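Local coordinates for fructose-bisphosphate aldolase class I (Thermoproteus tenax, PDB 1W8S), which belongs to the DeoC/LacD family of class I aldolases and folds as a TIM barrel, five copies of which make up the assembly, at residues G118-W121 with K122-E126; V161-A164 with A165-L169; K206-T209 with E210-L214; K185-S188 with W189-V193. The protein carries 2 engineered substitutions. One frame throughout, in Å; residues are numbered along the deposited sequence.

Contact 1: residues G118-W121 with K122-E126; sequences GFEW and KMFEE
Glu-120 and Phe-124 meet one turn apart at the start of helix 120-137, the crossover helix of a beta-alpha-beta unit in the TIM barrel, with Phe-119 at its N-cap. This is the tight, buried part. CG of Glu-120 lies over one face of the Phe-124 ring, offset toward the rim and 3.7 Å from the ring centroid, a CH-pi contact. The extended Glu-120 chain, with CG anti to the backbone N (chi1 168°), carries its carboxylate on across the ring, the two planes only 10° apart. OE1 of Glu-120 is hydrogen-bonded to Gly-116 N and to Thr-83 OG1 of a second subunit, which helps hold the carboxylate there. The same two residues are joined through the backbone, Phe-124 N to Glu-120 O at 3.0 Å. The cap itself is less regular: Phe-119 O receives weak bonds from Lys-122 N (2.9 Å) and Met-123 N, and Met-123, bent at chi3, returns its CE to 3.4 Å from Phe-119 O. The other flank is looser within the helix, and neighbouring subunits help to cover it. The Trp-121 ring packs edge-to-face with Phe-119 of the second subunit, while Lys-122 NZ forms a salt bridge with OE1 of Glu-125 of a third subunit. Lys-122 CB stands over the six-membered ring of Trp-121, 4.0 Å from its centroid, and OE1 of Glu-125 lies at that ring's edge, near its plane, 3.8 Å from CE3 of Trp-121.

Contact 2: residues V161-A164 with A165-L169; sequences VAYA and ARIAL
Ala-164 O is gripped twice: Ala-168 N, one turn on, bonds to it at 3.2 Å, and Ser-145 OG at the end of strand 141-145 reaches the same oxygen. The neighbouring rungs of helix 158-171 are regular, the straightest being Ile-167 N to Tyr-163 O at 2.9 Å with an N-H...O angle of 168°. The same two residues also make the side-chain contact. CG1 of Ile-167 turns beside its own backbone N (chi1 -69°), which lays the ethyl arm back along the helix: CG1 comes to 3.3 Å from Tyr-163 O, and CD1 to 3.4 Å from CD2 of the Tyr-163 ring, an oblique approach. The phenol continues past the isoleucine to a second subunit, where OH is hydrogen-bonded to Ile-27 O and Thr-84 N, which holds the far end of the side chain. Arg-166 leaves its CB 3.6 Å from Ala-162 O and bends at chi2; its NE forms a salt bridge with Glu-170 and its NH1 is hydrogen-bonded to Ala-41 O of that second subunit. Elsewhere around the helix the side chains are small: CB of Ala-165 lies 3.6 Å from Val-161 O and packs on Met-176 and Ile-178. An alanine-rich face laid against strand 175-179, with larger side chains turned to the subunit interface, suits this buried crossover helix of a beta-alpha-beta unit in a TIM barrel.

Contact 3: residues K206-T209 with E210-L214; sequences KTKT and EEDFL
Thr-209 and Asp-212 form a capping box at the N-terminus of helix 210-222, the helix that follows strand 199-202 in the TIM barrel. Its firmer half is the bond from Asp-212 N to Thr-209 OG1, 3.1 Å long with an N-H...O angle of 146°. The hydroxyl meets that N-H because it stands between the backbone N and the carbonyl carbon (chi1 64°). The return bond, from Thr-209 N to Asp-212 OD2, is weak at 3.4 Å, as is a second bond from Asp-212 N to Thr-209 O. A carboxylate placed at the positive end of a helix would probably be stabilised in its ionised form. Thr-209 O has a stronger partner in Thr-207 OG1, which donates to it at 2.7 Å from well above the carbonyl plane, 43° out of it; this ties the loop before the helix to the cap residue. A water accepts from Lys-208 N at 3.2 Å and donates weakly to Asp-212 OD2, a further link across this exposed edge. Lys-208 crosses the aspartate at a slant, its CB 3.7 Å from Asp-212 OD2, and sends its amine off in another direction. Farther inward the contact turns apolar. Thr-207 CB touches Asp-212 CB, and Phe-213, the buried residue here, crosses Thr-207 at about a right angle on its way to Phe-243 of helix 240-253. The threonine methyl arrives at the edge of the phenyl ring, near its plane, with Thr-207 CG2 4.0 Å from Phe-213 CD1.

Contact 4: residues K185-S188 with W189-V193; sequences KTFS and WAVKV
Phe-187 and Val-191 are joined by a straight backbone bond, Val-191 N to Phe-187 O at 3.0 Å with an N-H...O angle of 168°, and Lys-192 N repeats the step to Ser-188 O at 2.9 Å. Earlier in helix 184-193 the ladder is slacker: Trp-189 N divides itself between Lys-185 O and Thr-186 O, both bonds weak. Among side-chain polar contacts, Ser-188 OG folds back onto the backbone and donates to Lys-185 O at 2.5 Å, short enough for the exact length to be doubtful. The hydroxyl can reach because it stands between its own backbone N and carbonyl carbon (chi1 65°), and it thereby shares Lys-185 O with Trp-189 N. Thr-186 OG1 turns instead to Asp-183 and Thr-181, just ahead of the helix. Apolar contacts gather round the Phe-187 ring. CG2 of Val-191 approaches it obliquely, 4.1 Å from CE2 of Phe-187, while also sitting 3.3 Å from Phe-187 O; CB of Ala-190 is a more distant neighbour, 4.4 Å from CD1 of the same ring. Phe-187 continues inward to Ile-178 of strand 175-179 and packs edge-to-face with Tyr-180. Trp-189 takes the flank toward Ala-162 and Met-35 of a second subunit; Val-193 CG1 lies over the centre of its ring, 3.6 Å above the plane. An inner side of Phe-187 and Ala-190 set on a parallel strand, with lysines outward, is the layout of an amphipathic crossover helix in a TIM-barrel beta-alpha-beta unit.

How the contacts relate
Contacts 1, 2 and 4 lie on three successive crossover helices, 120-137, 158-171 and 184-193, while contact 3 begins the next helix, 210-222. Contacts 2 and 4 are closest, their centres 10 Å apart: Arg-166 NH1 probably bonds to Val-193 O at 3.0 Å, and CB of Ala-162 meets CD1 of Trp-189 at 3.6 Å. Contact 1 touches contact 2 through Phe-124 CZ and Ile-167 CG2, 4.3 Å apart, and all three reach neighbouring chains. Contact 3, its centre about 34 Å from that of contact 1, touches none of the others. Its Phe-213 side chain is about 6 Å from the bound 1,6-di-O-phosphono-beta-D-fructofuranose, against about 11 Å for Val-161 in contact 2.

Contact 1: residues G118-W121 with K122-E126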
loop_
_atom_site.group_PDB
_atom_site.type_symbol
_atom_site.label_atom_id
_atom_site.label_comp_id
_atom_site.label_asym_id
_atom_site.label_seq_id
_atom_site.Cartn_x
_atom_site.Cartn_y
_atom_site.Cartn_z
ATOM N N GLY E 118 -8.982 13.435 2.123
ATOM C CA GLY E 118 -7.576 13.113 1.892
ATOM C C GLY E 118 -7.405 11.689 1.376
ATOM O O GLY E 118 -6.410 11.369 0.695
ATOM N N PHE E 119 -8.353 10.818 1.706
ATOM C CA PHE E 119 -8.338 9.427 1.240
ATOM C C PHE E 119 -9.303 9.172 0.085
ATOM O O PHE E 119 -9.668 8.011 -0.170
ATOM C CB PHE E 119 -8.724 8.510 2.387
ATOM C CG PHE E 119 -7.584 8.146 3.304
ATOM C CD1 PHE E 119 -7.665 8.430 4.664
ATOM C CD2 PHE E 119 -6.462 7.439 2.828
ATOM C CE1 PHE E 119 -6.637 8.041 5.548
ATOM C CE2 PHE E 119 -5.430 7.037 3.698
ATOM C CZ PHE E 119 -5.517 7.335 5.068
ATOM N N GLU E 120 -9.726 10.229 -0.614
ATOM C CA GLU E 120 -10.620 10.125 -1.758
ATOM C C GLU E 120 -10.150 8.984 -2.674
ATOM O O GLU E 120 -10.944 8.106 -3.037
ATOM C CB GLU E 120 -10.605 11.462 -2.548
ATOM C CG GLU E 120 -11.243 11.446 -3.877
ATOM C CD GLU E 120 -11.340 12.868 -4.458
ATOM O OE1 GLU E 120 -12.198 13.643 -3.976
ATOM O OE2 GLU E 120 -10.521 13.180 -5.359
ATOM N N TRP E 121 -8.871 9.026 -2.988
ATOM C CA TRP E 121 -8.163 8.085 -3.882
ATOM C C TRP E 121 -8.300 6.623 -3.443
ATOM O O TRP E 121 -8.446 5.715 -4.293
ATOM C CB TRP E 121 -6.705 8.491 -4.016
ATOM C CG TRP E 121 -5.873 8.437 -2.750
ATOM C CD1 TRP E 121 -5.609 9.465 -1.883
ATOM C CD2 TRP E 121 -5.222 7.286 -2.192
ATOM N NE1 TRP E 121 -4.817 9.031 -0.849
ATOM C CE2 TRP E 121 -4.580 7.698 -0.995
ATOM C CE3 TRP E 121 -5.098 5.957 -2.587
ATOM C CZ2 TRP E 121 -3.846 6.823 -0.194
ATOM C CZ3 TRP E 121 -4.367 5.089 -1.790
ATOM C CH2 TRP E 121 -3.759 5.524 -0.608
ATOM N N LYS E 122 -8.274 6.387 -2.134
ATOM C CA LYS E 122 -8.361 5.021 -1.622
ATOM C C LYS E 122 -9.729 4.387 -1.905
ATOM O O LYS E 122 -9.811 3.236 -2.340
ATOM C CB LYS E 122 -7.980 4.971 -0.125
ATOM C CG LYS E 122 -8.017 3.532 0.515
ATOM C CD LYS E 122 -7.286 3.471 1.898
ATOM C CE LYS E 122 -6.115 2.434 1.871
ATOM N NZ LYS E 122 -6.622 1.051 1.542
ATOM N N MET E 123 -10.806 5.168 -1.723
ATOM C CA MET E 123 -12.142 4.711 -1.998
ATOM C C MET E 123 -12.423 4.615 -3.497
ATOM O O MET E 123 -13.004 3.649 -3.912
ATOM C CB MET E 123 -13.189 5.550 -1.259
ATOM C CG MET E 123 -13.110 5.348 0.256
ATOM S SD MET E 123 -13.954 6.661 1.168
ATOM C CE MET E 123 -12.812 8.013 1.005
ATOM N N PHE E 124 -11.940 5.560 -4.315
ATOM C CA PHE E 124 -12.112 5.449 -5.765
ATOM C C PHE E 124 -11.377 4.199 -6.294
ATOM O O PHE E 124 -11.909 3.450 -7.112
ATOM C CB PHE E 124 -11.591 6.695 -6.479
ATOM C CG PHE E 124 -12.416 7.957 -6.240
ATOM C CD1 PHE E 124 -13.569 7.967 -5.455
ATOM C CD2 PHE E 124 -12.030 9.137 -6.844
ATOM C CE1 PHE E 124 -14.289 9.150 -5.260
ATOM C CE2 PHE E 124 -12.759 10.297 -6.678
ATOM C CZ PHE E 124 -13.884 10.303 -5.872
ATOM N N GLU E 125 -10.170 3.943 -5.806
ATOM C CA GLU E 125 -9.438 2.740 -6.183
ATOM C C GLU E 125 -10.191 1.421 -5.876
ATOM O O GLU E 125 -10.312 0.510 -6.732
ATOM C CB GLU E 125 -8.059 2.773 -5.517
ATOM C CG GLU E 125 -7.239 1.528 -5.702
ATOM C CD GLU E 125 -5.833 1.641 -5.113
ATOM O OE1 GLU E 125 -5.402 2.759 -4.698
ATOM O OE2 GLU E 125 -5.169 0.573 -5.092
ATOM N N GLU E 126 -10.700 1.307 -4.657
ATOM C CA GLU E 126 -11.461 0.138 -4.257
ATOM C C GLU E 126 -12.790 0.029 -4.986
ATOM O O GLU E 126 -13.180 -1.060 -5.477
ATOM C CB GLU E 126 -11.683 0.149 -2.762
ATOM C CG GLU E 126 -12.326 -1.116 -2.256
ATOM C CD GLU E 126 -12.126 -1.230 -0.763
ATOM O OE1 GLU E 126 -12.735 -0.397 -0.054
ATOM O OE2 GLU E 126 -11.348 -2.107 -0.314
#

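Contact 2: residues V161-A164 with A165-L169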
loop_
_atom_site.group_PDB
_atom_site.type_symbol
_atom_site.label_atom_id
_atom_site.label_comp_id
_atom_site.label_asym_id
_atom_site.label_seq_id
_atom_site.Cartn_x
_atom_site.Cartn_y
_atom_site.Cartn_z
ATOM N N VAL E 161 -24.176 18.750 -2.861
ATOM C CA VAL E 161 -25.042 17.600 -3.151
ATOM C C VAL E 161 -25.085 17.291 -4.661
ATOM O O VAL E 161 -25.059 16.135 -5.068
ATOM C CB VAL E 161 -26.465 17.818 -2.569
ATOM C CG1 VAL E 161 -27.450 16.786 -3.048
ATOM C CG2 VAL E 161 -26.409 17.873 -1.021
ATOM N N ALA E 162 -25.224 18.320 -5.499
ATOM C CA ALA E 162 -25.115 18.099 -6.946
ATOM C C ALA E 162 -23.759 17.455 -7.332
ATOM O O ALA E 162 -23.721 16.555 -8.183
ATOM C CB ALA E 162 -25.356 19.384 -7.695
ATOM N N TYR E 163 -22.665 17.872 -6.694
ATOM C CA TYR E 163 -21.335 17.269 -6.966
ATOM C C TYR E 163 -21.389 15.798 -6.567
ATOM O O TYR E 163 -20.970 14.908 -7.326
ATOM C CB TYR E 163 -20.218 18.031 -6.252
ATOM C CG TYR E 163 -18.826 18.035 -6.914
ATOM C CD1 TYR E 163 -17.902 19.035 -6.604
ATOM C CD2 TYR E 163 -18.435 17.046 -7.832
ATOM C CE1 TYR E 163 -16.616 19.054 -7.192
ATOM C CE2 TYR E 163 -17.164 17.063 -8.432
ATOM C CZ TYR E 163 -16.258 18.052 -8.111
ATOM O OH TYR E 163 -14.993 18.041 -8.695
ATOM N N ALA E 164 -21.985 15.520 -5.418
ATOM C CA ALA E 164 -22.050 14.162 -4.915
ATOM C C ALA E 164 -22.743 13.277 -5.951
ATOM O O ALA E 164 -22.302 12.178 -6.253
ATOM C CB ALA E 164 -22.800 14.131 -3.618
ATOM N N ALA E 165 -23.850 13.773 -6.471
ATOM C CA ALA E 165 -24.671 13.037 -7.402
ATOM C C ALA E 165 -23.908 12.806 -8.707
ATOM O O ALA E 165 -23.923 11.705 -9.264
ATOM C CB ALA E 165 -25.956 13.809 -7.668
ATOM N N ARG E 166 -23.240 13.834 -9.197
ATOM C CA ARG E 166 -22.595 13.717 -10.502
ATOM C C ARG E 166 -21.443 12.699 -10.361
ATOM O O ARG E 166 -21.237 11.881 -11.257
ATOM C CB ARG E 166 -22.061 15.045 -11.032
ATOM C CG ARG E 166 -21.488 14.936 -12.455
ATOM C CD ARG E 166 -22.401 14.231 -13.444
ATOM N NE ARG E 166 -21.945 14.394 -14.818
ATOM C CZ ARG E 166 -22.706 14.781 -15.840
ATOM N NH1 ARG E 166 -24.011 15.039 -15.698
ATOM N NH2 ARG E 166 -22.163 14.920 -17.022
ATOM N N ILE E 167 -20.698 12.762 -9.261
ATOM C CA ILE E 167 -19.561 11.829 -9.056
ATOM C C ILE E 167 -20.040 10.374 -9.093
ATOM O O ILE E 167 -19.406 9.510 -9.685
ATOM C CB ILE E 167 -18.847 12.105 -7.740
ATOM C CG1 ILE E 167 -18.107 13.427 -7.777
ATOM C CG2 ILE E 167 -17.813 11.001 -7.454
ATOM C CD1 ILE E 167 -17.799 13.994 -6.395
ATOM N N ALA E 168 -21.191 10.106 -8.489
ATOM C CA ALA E 168 -21.719 8.756 -8.450
ATOM C C ALA E 168 -22.041 8.254 -9.854
ATOM O O ALA E 168 -21.711 7.135 -10.211
ATOM C CB ALA E 168 -22.908 8.689 -7.551
ATOM N N LEU E 169 -22.648 9.114 -10.674
ATOM C CA LEU E 169 -22.877 8.770 -12.054
ATOM C C LEU E 169 -21.584 8.496 -12.798
ATOM O O LEU E 169 -21.477 7.513 -13.480
ATOM C CB LEU E 169 -23.656 9.885 -12.760
ATOM C CG LEU E 169 -23.730 9.824 -14.293
ATOM C CD1 LEU E 169 -24.541 8.651 -14.763
ATOM C CD2 LEU E 169 -24.308 11.149 -14.824
#

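Contact 3: residues K206-T209 with E210-L214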
loop_
_atom_site.group_PDB
_atom_site.type_symbol
_atom_site.label_atom_id
_atom_site.label_comp_id
_atom_site.label_asym_id
_atom_site.label_seq_id
_atom_site.Cartn_x
_atom_site.Cartn_y
_atom_site.Cartn_z
ATOM N N LYS E 206 -33.080 11.987 13.054
ATOM C CA LYS E 206 -34.491 12.045 13.376
ATOM C C LYS E 206 -34.896 13.515 13.458
ATOM O O LYS E 206 -34.262 14.290 14.163
ATOM C CB LYS E 206 -34.757 11.343 14.721
ATOM C CG LYS E 206 -36.238 11.055 15.037
ATOM C CD LYS E 206 -36.542 11.159 16.553
ATOM C CE LYS E 206 -36.233 9.886 17.312
ATOM N NZ LYS E 206 -36.996 9.797 18.616
ATOM N N THR E 207 -35.946 13.888 12.728
ATOM C CA THR E 207 -36.400 15.272 12.704
ATOM C C THR E 207 -37.173 15.525 13.982
ATOM O O THR E 207 -37.566 14.595 14.675
ATOM C CB THR E 207 -37.306 15.549 11.487
ATOM O OG1 THR E 207 -38.374 14.593 11.449
ATOM C CG2 THR E 207 -36.575 15.321 10.196
ATOM N N LYS E 208 -37.410 16.799 14.265
ATOM C CA LYS E 208 -38.122 17.206 15.471
ATOM C C LYS E 208 -39.568 16.711 15.484
ATOM O O LYS E 208 -40.075 16.267 16.515
ATOM C CB LYS E 208 -38.084 18.729 15.582
ATOM C CG LYS E 208 -36.673 19.285 15.718
ATOM C CD LYS E 208 -36.417 20.532 14.833
ATOM C CE LYS E 208 -36.050 21.746 15.691
ATOM N NZ LYS E 208 -34.727 21.577 16.374
ATOM N N THR E 209 -40.237 16.801 14.340
ATOM C CA THR E 209 -41.580 16.246 14.201
ATOM C C THR E 209 -41.634 15.324 12.998
ATOM O O THR E 209 -40.851 15.453 12.060
ATOM C CB THR E 209 -42.623 17.348 13.997
ATOM O OG1 THR E 209 -42.365 18.017 12.757
ATOM C CG2 THR E 209 -42.515 18.433 15.074
ATOM N N GLU E 210 -42.612 14.428 13.015
ATOM C CA GLU E 210 -42.853 13.556 11.875
ATOM C C GLU E 210 -43.190 14.393 10.656
ATOM O O GLU E 210 -42.794 14.054 9.550
ATOM C CB GLU E 210 -43.965 12.545 12.195
ATOM C CG GLU E 210 -43.454 11.507 13.185
ATOM C CD GLU E 210 -44.451 10.436 13.542
ATOM O OE1 GLU E 210 -45.647 10.556 13.194
ATOM O OE2 GLU E 210 -44.009 9.465 14.191
ATOM N N GLU E 211 -43.891 15.507 10.869
ATOM C CA GLU E 211 -44.288 16.352 9.755
ATOM C C GLU E 211 -43.085 16.977 9.047
ATOM O O GLU E 211 -43.123 17.149 7.846
ATOM C CB GLU E 211 -45.279 17.442 10.209
ATOM C CG GLU E 211 -46.068 18.069 9.067
ATOM C CD GLU E 211 -46.956 17.060 8.350
ATOM O OE1 GLU E 211 -47.751 16.357 9.036
ATOM O OE2 GLU E 211 -46.861 16.970 7.106
ATOM N N ASP E 212 -42.024 17.302 9.785
ATOM C CA ASP E 212 -40.833 17.896 9.199
ATOM C C ASP E 212 -40.256 16.878 8.217
ATOM O O ASP E 212 -39.874 17.240 7.122
ATOM C CB ASP E 212 -39.745 18.204 10.234
ATOM C CG ASP E 212 -40.071 19.363 11.146
ATOM O OD1 ASP E 212 -40.887 20.253 10.791
ATOM O OD2 ASP E 212 -39.546 19.458 12.277
ATOM N N PHE E 213 -40.176 15.611 8.628
ATOM C CA PHE E 213 -39.662 14.568 7.736
ATOM C C PHE E 213 -40.518 14.316 6.496
ATOM O O PHE E 213 -39.998 14.156 5.397
ATOM C CB PHE E 213 -39.445 13.243 8.459
ATOM C CG PHE E 213 -38.628 12.294 7.657
ATOM C CD1 PHE E 213 -37.325 12.621 7.311
ATOM C CD2 PHE E 213 -39.165 11.099 7.185
ATOM C CE1 PHE E 213 -36.548 11.751 6.519
ATOM C CE2 PHE E 213 -38.372 10.224 6.391
ATOM C CZ PHE E 213 -37.104 10.559 6.060
ATOM N N LEU E 214 -41.831 14.258 6.669
ATOM C CA LEU E 214 -42.729 14.034 5.541
ATOM C C LEU E 214 -42.604 15.168 4.516
ATOM O O LEU E 214 -42.706 14.938 3.322
ATOM C CB LEU E 214 -44.190 13.907 6.024
ATOM C CG LEU E 214 -44.568 12.592 6.708
ATOM C CD1 LEU E 214 -45.943 12.690 7.369
ATOM C CD2 LEU E 214 -44.528 11.421 5.722
HETATM O O HOH W 1 -36.306 18.691 11.996
#

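Contact 4: residues K185-S188 with W189-V193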
loop_
_atom_site.group_PDB
_atom_site.type_symbol
_atom_site.label_atom_id
_atom_site.label_comp_id
_atom_site.label_asym_id
_atom_site.label_seq_id
_atom_site.Cartn_x
_atom_site.Cartn_y
_atom_site.Cartn_z
ATOM N N LYS E 185 -36.050 22.725 -5.300
ATOM C CA LYS E 185 -35.418 23.339 -6.476
ATOM C C LYS E 185 -33.938 22.916 -6.581
ATOM O O LYS E 185 -33.504 22.431 -7.637
ATOM C CB LYS E 185 -35.597 24.863 -6.488
ATOM C CG LYS E 185 -34.657 25.641 -7.456
ATOM C CD LYS E 185 -35.072 25.573 -8.915
ATOM C CE LYS E 185 -35.559 26.938 -9.427
ATOM N NZ LYS E 185 -34.460 27.978 -9.443
ATOM N N THR E 186 -33.184 23.057 -5.484
ATOM C CA THR E 186 -31.763 22.764 -5.504
ATOM C C THR E 186 -31.558 21.278 -5.599
ATOM O O THR E 186 -30.607 20.818 -6.218
ATOM C CB THR E 186 -31.018 23.336 -4.265
ATOM O OG1 THR E 186 -31.608 22.833 -3.066
ATOM C CG2 THR E 186 -31.169 24.844 -4.186
ATOM N N PHE E 187 -32.442 20.499 -4.988
ATOM C CA PHE E 187 -32.331 19.049 -5.087
ATOM C C PHE E 187 -32.669 18.527 -6.495
ATOM O O PHE E 187 -32.104 17.539 -6.940
ATOM C CB PHE E 187 -33.208 18.366 -4.060
ATOM C CG PHE E 187 -32.789 16.951 -3.781
ATOM C CD1 PHE E 187 -31.520 16.687 -3.239
ATOM C CD2 PHE E 187 -33.619 15.894 -4.062
ATOM C CE1 PHE E 187 -31.128 15.387 -2.948
ATOM C CE2 PHE E 187 -33.219 14.600 -3.786
ATOM C CZ PHE E 187 -31.969 14.353 -3.226
ATOM N N SER E 188 -33.581 19.194 -7.211
ATOM C CA SER E 188 -33.885 18.793 -8.599
ATOM C C SER E 188 -32.671 18.969 -9.531
ATOM O O SER E 188 -32.565 18.258 -10.520
ATOM C CB SER E 188 -35.081 19.582 -9.148
ATOM O OG SER E 188 -34.728 20.928 -9.229
ATOM N N TRP E 189 -31.778 19.924 -9.244
ATOM C CA TRP E 189 -30.532 20.074 -10.011
ATOM C C TRP E 189 -29.611 18.844 -9.779
ATOM O O TRP E 189 -28.984 18.334 -10.702
ATOM C CB TRP E 189 -29.790 21.369 -9.633
ATOM C CG TRP E 189 -28.427 21.554 -10.301
ATOM C CD1 TRP E 189 -27.211 21.702 -9.677
ATOM C CD2 TRP E 189 -28.162 21.641 -11.702
ATOM N NE1 TRP E 189 -26.208 21.832 -10.611
ATOM C CE2 TRP E 189 -26.766 21.813 -11.863
ATOM C CE3 TRP E 189 -28.964 21.594 -12.849
ATOM C CZ2 TRP E 189 -26.165 21.932 -13.114
ATOM C CZ3 TRP E 189 -28.359 21.717 -14.096
ATOM C CH2 TRP E 189 -26.977 21.882 -14.217
ATOM N N ALA E 190 -29.522 18.386 -8.540
ATOM C CA ALA E 190 -28.789 17.157 -8.235
ATOM C C ALA E 190 -29.333 15.948 -8.977
ATOM O O ALA E 190 -28.589 15.164 -9.570
ATOM C CB ALA E 190 -28.818 16.907 -6.730
ATOM N N VAL E 191 -30.653 15.788 -8.940
ATOM C CA VAL E 191 -31.338 14.739 -9.668
ATOM C C VAL E 191 -31.081 14.866 -11.158
ATOM O O VAL E 191 -30.887 13.856 -11.839
ATOM C CB VAL E 191 -32.858 14.793 -9.362
ATOM C CG1 VAL E 191 -33.667 13.832 -10.260
ATOM C CG2 VAL E 191 -33.101 14.499 -7.879
ATOM N N LYS E 192 -31.103 16.099 -11.680
ATOM C CA LYS E 192 -30.880 16.286 -13.107
ATOM C C LYS E 192 -29.489 15.831 -13.521
ATOM O O LYS E 192 -29.334 15.109 -14.511
ATOM C CB LYS E 192 -31.102 17.732 -13.545
ATOM C CG LYS E 192 -30.861 17.946 -15.062
ATOM C CD LYS E 192 -31.098 19.392 -15.490
ATOM C CE LYS E 192 -30.772 19.608 -16.992
ATOM N NZ LYS E 192 -31.591 20.731 -17.526
ATOM N N VAL E 193 -28.471 16.204 -12.751
ATOM C CA VAL E 193 -27.105 15.921 -13.158
ATOM C C VAL E 193 -26.752 14.436 -12.982
ATOM O O VAL E 193 -25.768 13.967 -13.552
ATOM C CB VAL E 193 -26.058 16.813 -12.413
ATOM C CG1 VAL E 193 -26.318 18.270 -12.671
ATOM C CG2 VAL E 193 -26.043 16.503 -10.929
#